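PDB 3RQB: uncharacterized protein from Alicyclobacillus acidocaldarius subsp. acidocaldarius, which is of unknown function but has a double hot dog fold and is probably an acyl-CoA thioesterase, hydrolysing acyl-CoA thioesters. Local coordinates for residues S158-M172 against L188-K201. Residues are numbered along the deposited sequence; the frame is centred on the assembly and turned at random.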
loop_
_atom_site.group_PDB
_atom_site.type_symbol
_atom_site.label_atom_id
_atom_site.label_comp_id
_atom_site.label_asym_id
_atom_site.label_seq_id
_atom_site.Cartn_x
_atom_site.Cartn_y
_atom_site.Cartn_z
ATOM N N SER B 158 -2.736 -22.260 8.707
ATOM C CA SER B 158 -3.789 -21.853 9.639
ATOM C C SER B 158 -3.266 -21.682 11.061
ATOM O O SER B 158 -2.064 -21.811 11.314
ATOM C CB SER B 158 -4.979 -22.823 9.619
ATOM O OG SER B 158 -4.598 -24.141 9.982
ATOM N N ALA B 159 -4.174 -21.364 11.979
ATOM C CA ALA B 159 -3.856 -21.377 13.403
ATOM C C ALA B 159 -4.038 -22.787 14.022
ATOM O O ALA B 159 -3.751 -23.007 15.206
ATOM C CB ALA B 159 -4.694 -20.341 14.143
ATOM N N PHE B 160 -4.583 -23.714 13.231
ATOM C CA PHE B 160 -4.666 -25.124 13.610
ATOM C C PHE B 160 -3.604 -26.024 12.997
ATOM O O PHE B 160 -3.534 -27.213 13.299
ATOM C CB PHE B 160 -6.074 -25.610 13.328
ATOM C CG PHE B 160 -7.104 -24.644 13.812
ATOM C CD1 PHE B 160 -7.550 -23.617 12.987
ATOM C CD2 PHE B 160 -7.563 -24.700 15.123
ATOM C CE1 PHE B 160 -8.477 -22.692 13.446
ATOM C CE2 PHE B 160 -8.491 -23.780 15.588
ATOM C CZ PHE B 160 -8.950 -22.775 14.749
ATOM N N ASP B 161 -2.763 -25.433 12.155
ATOM C CA ASP B 161 -1.799 -26.180 11.370
ATOM C C ASP B 161 -0.586 -26.513 12.218
ATOM O O ASP B 161 -0.459 -26.039 13.350
ATOM C CB ASP B 161 -1.341 -25.296 10.204
ATOM C CG ASP B 161 -1.329 -26.028 8.882
ATOM O OD1 ASP B 161 -1.677 -25.402 7.861
ATOM O OD2 ASP B 161 -0.967 -27.227 8.863
ATOM N N GLU B 162 0.328 -27.292 11.646
ATOM C CA GLU B 162 1.607 -27.577 12.284
ATOM C C GLU B 162 2.642 -26.640 11.708
ATOM O O GLU B 162 3.820 -26.675 12.079
ATOM C CB GLU B 162 2.023 -29.016 12.022
ATOM C CG GLU B 162 2.392 -29.779 13.274
ATOM C CD GLU B 162 1.388 -30.872 13.595
ATOM O OE1 GLU B 162 1.691 -32.053 13.322
ATOM O OE2 GLU B 162 0.296 -30.551 14.119
ATOM N N VAL B 163 2.171 -25.801 10.791
ATOM C CA VAL B 163 3.011 -24.916 9.989
ATOM C C VAL B 163 3.644 -23.782 10.793
ATOM O O VAL B 163 2.951 -22.985 11.427
ATOM C CB VAL B 163 2.185 -24.320 8.839
ATOM C CG1 VAL B 163 2.927 -23.169 8.191
ATOM C CG2 VAL B 163 1.840 -25.399 7.825
ATOM N N GLN B 164 4.966 -23.699 10.739
ATOM C CA GLN B 164 5.700 -22.810 11.629
ATOM C C GLN B 164 6.039 -21.444 11.032
ATOM O O GLN B 164 6.625 -20.597 11.705
ATOM C CB GLN B 164 6.961 -23.526 12.133
ATOM C CG GLN B 164 6.650 -24.907 12.690
ATOM C CD GLN B 164 7.906 -25.714 12.957
ATOM O OE1 GLN B 164 9.021 -25.205 12.817
ATOM N NE2 GLN B 164 7.735 -26.976 13.341
ATOM N N ASP B 165 5.671 -21.236 9.775
ATOM C CA ASP B 165 5.837 -19.934 9.147
ATOM C C ASP B 165 4.502 -19.198 9.046
ATOM O O ASP B 165 3.468 -19.710 9.477
ATOM C CB ASP B 165 6.459 -20.079 7.764
ATOM C CG ASP B 165 5.727 -21.083 6.906
ATOM O OD1 ASP B 165 4.965 -20.653 6.016
ATOM O OD2 ASP B 165 5.900 -22.301 7.135
ATOM N N ALA B 166 4.537 -17.991 8.485
ATOM C CA ALA B 166 3.356 -17.129 8.398
ATOM C C ALA B 166 2.592 -17.194 7.071
ATOM O O ALA B 166 1.687 -16.405 6.845
ATOM C CB ALA B 166 3.728 -15.692 8.732
ATOM N N THR B 167 2.995 -18.086 6.175
ATOM C CA THR B 167 2.443 -18.107 4.817
ATOM C C THR B 167 1.169 -18.947 4.674
ATOM O O THR B 167 1.139 -20.119 5.042
ATOM C CB THR B 167 3.498 -18.600 3.790
ATOM O OG1 THR B 167 4.555 -17.631 3.665
ATOM C CG2 THR B 167 2.854 -18.838 2.434
ATOM N N THR B 168 0.128 -18.338 4.117
ATOM C CA THR B 168 -1.149 -19.017 3.901
ATOM C C THR B 168 -1.480 -19.172 2.419
ATOM O O THR B 168 -1.258 -18.252 1.624
ATOM C CB THR B 168 -2.317 -18.244 4.562
ATOM O OG1 THR B 168 -2.232 -18.374 5.985
ATOM C CG2 THR B 168 -3.669 -18.783 4.095
ATOM N N TYR B 169 -1.994 -20.346 2.054
ATOM C CA TYR B 169 -2.632 -20.552 0.748
ATOM C C TYR B 169 -4.096 -20.918 0.968
ATOM O O TYR B 169 -4.406 -21.727 1.841
ATOM C CB TYR B 169 -1.985 -21.695 -0.037
ATOM C CG TYR B 169 -0.501 -21.565 -0.325
ATOM C CD1 TYR B 169 0.160 -20.345 -0.223
ATOM C CD2 TYR B 169 0.239 -22.682 -0.711
ATOM C CE1 TYR B 169 1.530 -20.250 -0.495
ATOM C CE2 TYR B 169 1.594 -22.600 -0.983
ATOM C CZ TYR B 169 2.243 -21.388 -0.874
ATOM O OH TYR B 169 3.600 -21.323 -1.149
ATOM N N GLN B 170 -4.996 -20.333 0.186
ATOM C CA GLN B 170 -6.389 -20.751 0.245
ATOM C C GLN B 170 -7.152 -20.573 -1.063
ATOM O O GLN B 170 -6.907 -19.642 -1.836
ATOM C CB GLN B 170 -7.118 -20.016 1.368
ATOM C CG GLN B 170 -7.333 -18.535 1.113
ATOM C CD GLN B 170 -7.600 -17.763 2.401
ATOM O OE1 GLN B 170 -7.133 -18.151 3.478
ATOM N NE2 GLN B 170 -8.353 -16.662 2.293
ATOM N N TRP B 171 -8.083 -21.485 -1.301
ATOM C CA TRP B 171 -9.076 -21.278 -2.331
ATOM C C TRP B 171 -10.194 -20.509 -1.671
ATOM O O TRP B 171 -10.595 -20.813 -0.544
ATOM C CB TRP B 171 -9.606 -22.606 -2.858
ATOM C CG TRP B 171 -8.596 -23.386 -3.636
ATOM C CD1 TRP B 171 -8.004 -24.564 -3.270
ATOM C CD2 TRP B 171 -8.054 -23.043 -4.917
ATOM N NE1 TRP B 171 -7.128 -24.974 -4.243
ATOM C CE2 TRP B 171 -7.139 -24.062 -5.267
ATOM C CE3 TRP B 171 -8.251 -21.973 -5.803
ATOM C CZ2 TRP B 171 -6.420 -24.043 -6.468
ATOM C CZ3 TRP B 171 -7.538 -21.954 -6.997
ATOM C CH2 TRP B 171 -6.633 -22.984 -7.315
HETATM N N MSE B 172 -10.688 -19.497 -2.368
HETATM C CA MSE B 172 -11.745 -18.666 -1.826
HETATM C C MSE B 172 -12.615 -18.094 -2.938
HETATM O O MSE B 172 -12.141 -17.800 -4.045
HETATM C CB MSE B 172 -11.136 -17.522 -1.018
HETATM C CG MSE B 172 -10.365 -16.556 -1.894
HETATM SE SE MSE B 172 -8.960 -15.589 -0.984
HETATM C CE MSE B 172 -8.135 -14.767 -2.543
ATOM N N LEU B 188 -12.030 -9.685 -0.973
ATOM C CA LEU B 188 -11.435 -11.008 -0.847
ATOM C C LEU B 188 -10.020 -10.961 -0.317
ATOM O O LEU B 188 -9.477 -11.987 0.063
ATOM C CB LEU B 188 -11.478 -11.759 -2.171
ATOM C CG LEU B 188 -12.843 -12.408 -2.411
ATOM C CD1 LEU B 188 -13.006 -12.796 -3.865
ATOM C CD2 LEU B 188 -13.038 -13.619 -1.512
ATOM N N CYS B 189 -9.431 -9.768 -0.291
ATOM C CA CYS B 189 -8.057 -9.601 0.181
ATOM C C CYS B 189 -7.959 -9.423 1.686
ATOM O O CYS B 189 -6.864 -9.484 2.248
ATOM C CB CYS B 189 -7.387 -8.419 -0.504
ATOM S SG CYS B 189 -7.452 -8.476 -2.308
ATOM N N ASP B 190 -9.086 -9.141 2.328
ATOM C CA ASP B 190 -9.143 -9.184 3.781
ATOM C C ASP B 190 -9.679 -10.514 4.306
ATOM O O ASP B 190 -9.928 -10.653 5.503
ATOM C CB ASP B 190 -9.890 -7.998 4.394
ATOM C CG ASP B 190 -9.614 -7.863 5.885
ATOM O OD1 ASP B 190 -8.479 -8.201 6.284
ATOM O OD2 ASP B 190 -10.510 -7.447 6.660
ATOM N N THR B 191 -9.891 -11.481 3.420
ATOM C CA THR B 191 -10.453 -12.760 3.860
ATOM C C THR B 191 -9.403 -13.688 4.493
ATOM O O THR B 191 -9.723 -14.789 4.945
ATOM C CB THR B 191 -11.173 -13.500 2.713
ATOM O OG1 THR B 191 -10.228 -13.882 1.710
ATOM C CG2 THR B 191 -12.221 -12.612 2.089
ATOM N N PHE B 192 -8.155 -13.234 4.539
ATOM C CA PHE B 192 -7.088 -14.015 5.159
ATOM C C PHE B 192 -7.086 -13.950 6.677
ATOM O O PHE B 192 -7.178 -12.875 7.276
ATOM C CB PHE B 192 -5.721 -13.567 4.649
ATOM C CG PHE B 192 -5.519 -13.811 3.187
ATOM C CD1 PHE B 192 -5.517 -15.100 2.685
ATOM C CD2 PHE B 192 -5.326 -12.755 2.316
ATOM C CE1 PHE B 192 -5.331 -15.333 1.332
ATOM C CE2 PHE B 192 -5.146 -12.981 0.969
ATOM C CZ PHE B 192 -5.145 -14.273 0.475
ATOM N N VAL B 193 -6.958 -15.119 7.289
ATOM C CA VAL B 193 -6.722 -15.205 8.711
ATOM C C VAL B 193 -5.530 -14.321 9.044
ATOM O O VAL B 193 -4.574 -14.263 8.276
ATOM C CB VAL B 193 -6.420 -16.646 9.095
ATOM C CG1 VAL B 193 -5.558 -16.707 10.344
ATOM C CG2 VAL B 193 -7.723 -17.403 9.280
ATOM N N PRO B 194 -5.589 -13.615 10.189
ATOM C CA PRO B 194 -4.554 -12.650 10.575
ATOM C C PRO B 194 -3.214 -13.339 10.712
ATOM O O PRO B 194 -3.127 -14.336 11.438
ATOM C CB PRO B 194 -5.017 -12.186 11.965
ATOM C CG PRO B 194 -6.460 -12.471 11.998
ATOM C CD PRO B 194 -6.619 -13.744 11.228
ATOM N N ARG B 195 -2.180 -12.797 10.073
ATOM C CA ARG B 195 -0.903 -13.500 10.000
ATOM C C ARG B 195 -0.480 -14.023 11.388
ATOM O O ARG B 195 -0.106 -15.193 11.547
ATOM C CB ARG B 195 0.181 -12.598 9.394
ATOM C CG ARG B 195 -0.031 -12.210 7.921
ATOM C CD ARG B 195 -0.104 -13.423 7.004
ATOM N NE ARG B 195 -1.471 -13.930 6.890
ATOM C CZ ARG B 195 -1.801 -15.203 6.683
ATOM N NH1 ARG B 195 -0.868 -16.130 6.570
ATOM N NH2 ARG B 195 -3.074 -15.553 6.594
ATOM N N VAL B 196 -0.587 -13.160 12.396
ATOM C CA VAL B 196 -0.137 -13.481 13.745
ATOM C C VAL B 196 -0.800 -14.744 14.339
ATOM O O VAL B 196 -0.125 -15.567 14.957
ATOM C CB VAL B 196 -0.284 -12.259 14.681
ATOM C CG1 VAL B 196 -1.740 -12.016 15.005
ATOM C CG2 VAL B 196 0.521 -12.450 15.960
ATOM N N TYR B 197 -2.107 -14.905 14.151
ATOM C CA TYR B 197 -2.761 -16.147 14.558
ATOM C C TYR B 197 -2.012 -17.336 13.955
ATOM O O TYR B 197 -1.691 -18.302 14.648
ATOM C CB TYR B 197 -4.218 -16.211 14.082
ATOM C CG TYR B 197 -5.163 -15.180 14.670
ATOM C CD1 TYR B 197 -4.720 -14.226 15.576
ATOM C CD2 TYR B 197 -6.511 -15.171 14.321
ATOM C CE1 TYR B 197 -5.597 -13.281 16.112
ATOM C CE2 TYR B 197 -7.393 -14.235 14.851
ATOM C CZ TYR B 197 -6.931 -13.292 15.746
ATOM O OH TYR B 197 -7.800 -12.356 16.274
ATOM N N VAL B 198 -1.746 -17.258 12.655
ATOM C CA VAL B 198 -1.084 -18.344 11.954
ATOM C C VAL B 198 0.243 -18.681 12.620
ATOM O O VAL B 198 0.636 -19.855 12.714
ATOM C CB VAL B 198 -0.800 -17.985 10.486
ATOM C CG1 VAL B 198 -0.490 -19.245 9.707
ATOM C CG2 VAL B 198 -1.980 -17.237 9.862
ATOM N N LYS B 199 0.928 -17.644 13.090
ATOM C CA LYS B 199 2.238 -17.822 13.710
ATOM C C LYS B 199 2.165 -18.343 15.153
ATOM O O LYS B 199 2.979 -19.166 15.563
ATOM C CB LYS B 199 3.039 -16.517 13.647
ATOM C CG LYS B 199 4.528 -16.669 13.971
ATOM C CD LYS B 199 5.312 -17.415 12.879
ATOM C CE LYS B 199 6.821 -17.400 13.162
ATOM N NZ LYS B 199 7.622 -18.241 12.220
ATOM N N LEU B 200 1.210 -17.842 15.927
ATOM C CA LEU B 200 1.079 -18.263 17.313
ATOM C C LEU B 200 0.117 -19.413 17.562
ATOM O O LEU B 200 0.070 -19.927 18.677
ATOM C CB LEU B 200 0.633 -17.083 18.163
ATOM C CG LEU B 200 1.532 -15.861 18.029
ATOM C CD1 LEU B 200 1.128 -14.796 19.057
ATOM C CD2 LEU B 200 3.007 -16.275 18.171
ATOM N N LYS B 201 -0.680 -19.789 16.563
ATOM C CA LYS B 201 -1.654 -20.875 16.735
ATOM C C LYS B 201 -2.764 -20.549 17.776
ATOM O O LYS B 201 -3.688 -21.346 17.992
ATOM C CB LYS B 201 -0.962 -22.209 17.038
ATOM C CG LYS B 201 0.206 -22.536 16.111
ATOM C CD LYS B 201 -0.230 -22.652 14.663
ATOM C CE LYS B 201 0.959 -22.921 13.756
ATOM N NZ LYS B 201 0.564 -22.698 12.344
#
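Arg195, at the start of helix 195-200, reaches Thr168 and Ala166 where the 158-172 loop enters its strand. Its guanidinium meets Thr168 end-on: NH1 lies 2.7 Å from Thr168 OG1, and NH2 donates to the same oxygen. NH1 also donates to Ala166 O at 2.6 Å. Both acceptors lie close to the guanidinium plane, while Val198 CG2 rests on one face. Gln246 binds Arg195 NE, and Gly157 O is a further partner of Thr168 OG1. The group is therefore fixed in rotation at a buried site.

The strand side is also tightly packed. The Gln170 amide runs obliquely across the CD1-CE1 side of Phe192, the two planes 41° apart, with NE2 lying 3.3 Å from Phe192 CD1. Met172, a selenomethionine, makes an oblique Met-aromatic contact, its SE 4.8 Å from the Phe192 ring centroid. Met172 CG meets Leu188 CD2 at 4.0 Å.

The loop end is nearer solvent. Gln164 is exposed, and Glu162 is exposed and poorly ordered. Lys201 still anchors this end: just past the helix with positive phi, it bends at chi2 (-61°) and brings NZ back into the loop. NZ donates to Val163 O at 2.6 Å and Ser158 O at 3.0 Å, and also to Val198 O in the helix just before it. Lys199 NZ binds Gln164 O and forms a salt bridge to Glu123 of the second subunit. Asp165 closes an Asx turn and pairs with Arg156.

Three cationic side chains thus bind loop carbonyls, tying a loop with little regular structure to the short helix within the C-terminal hot dog domain.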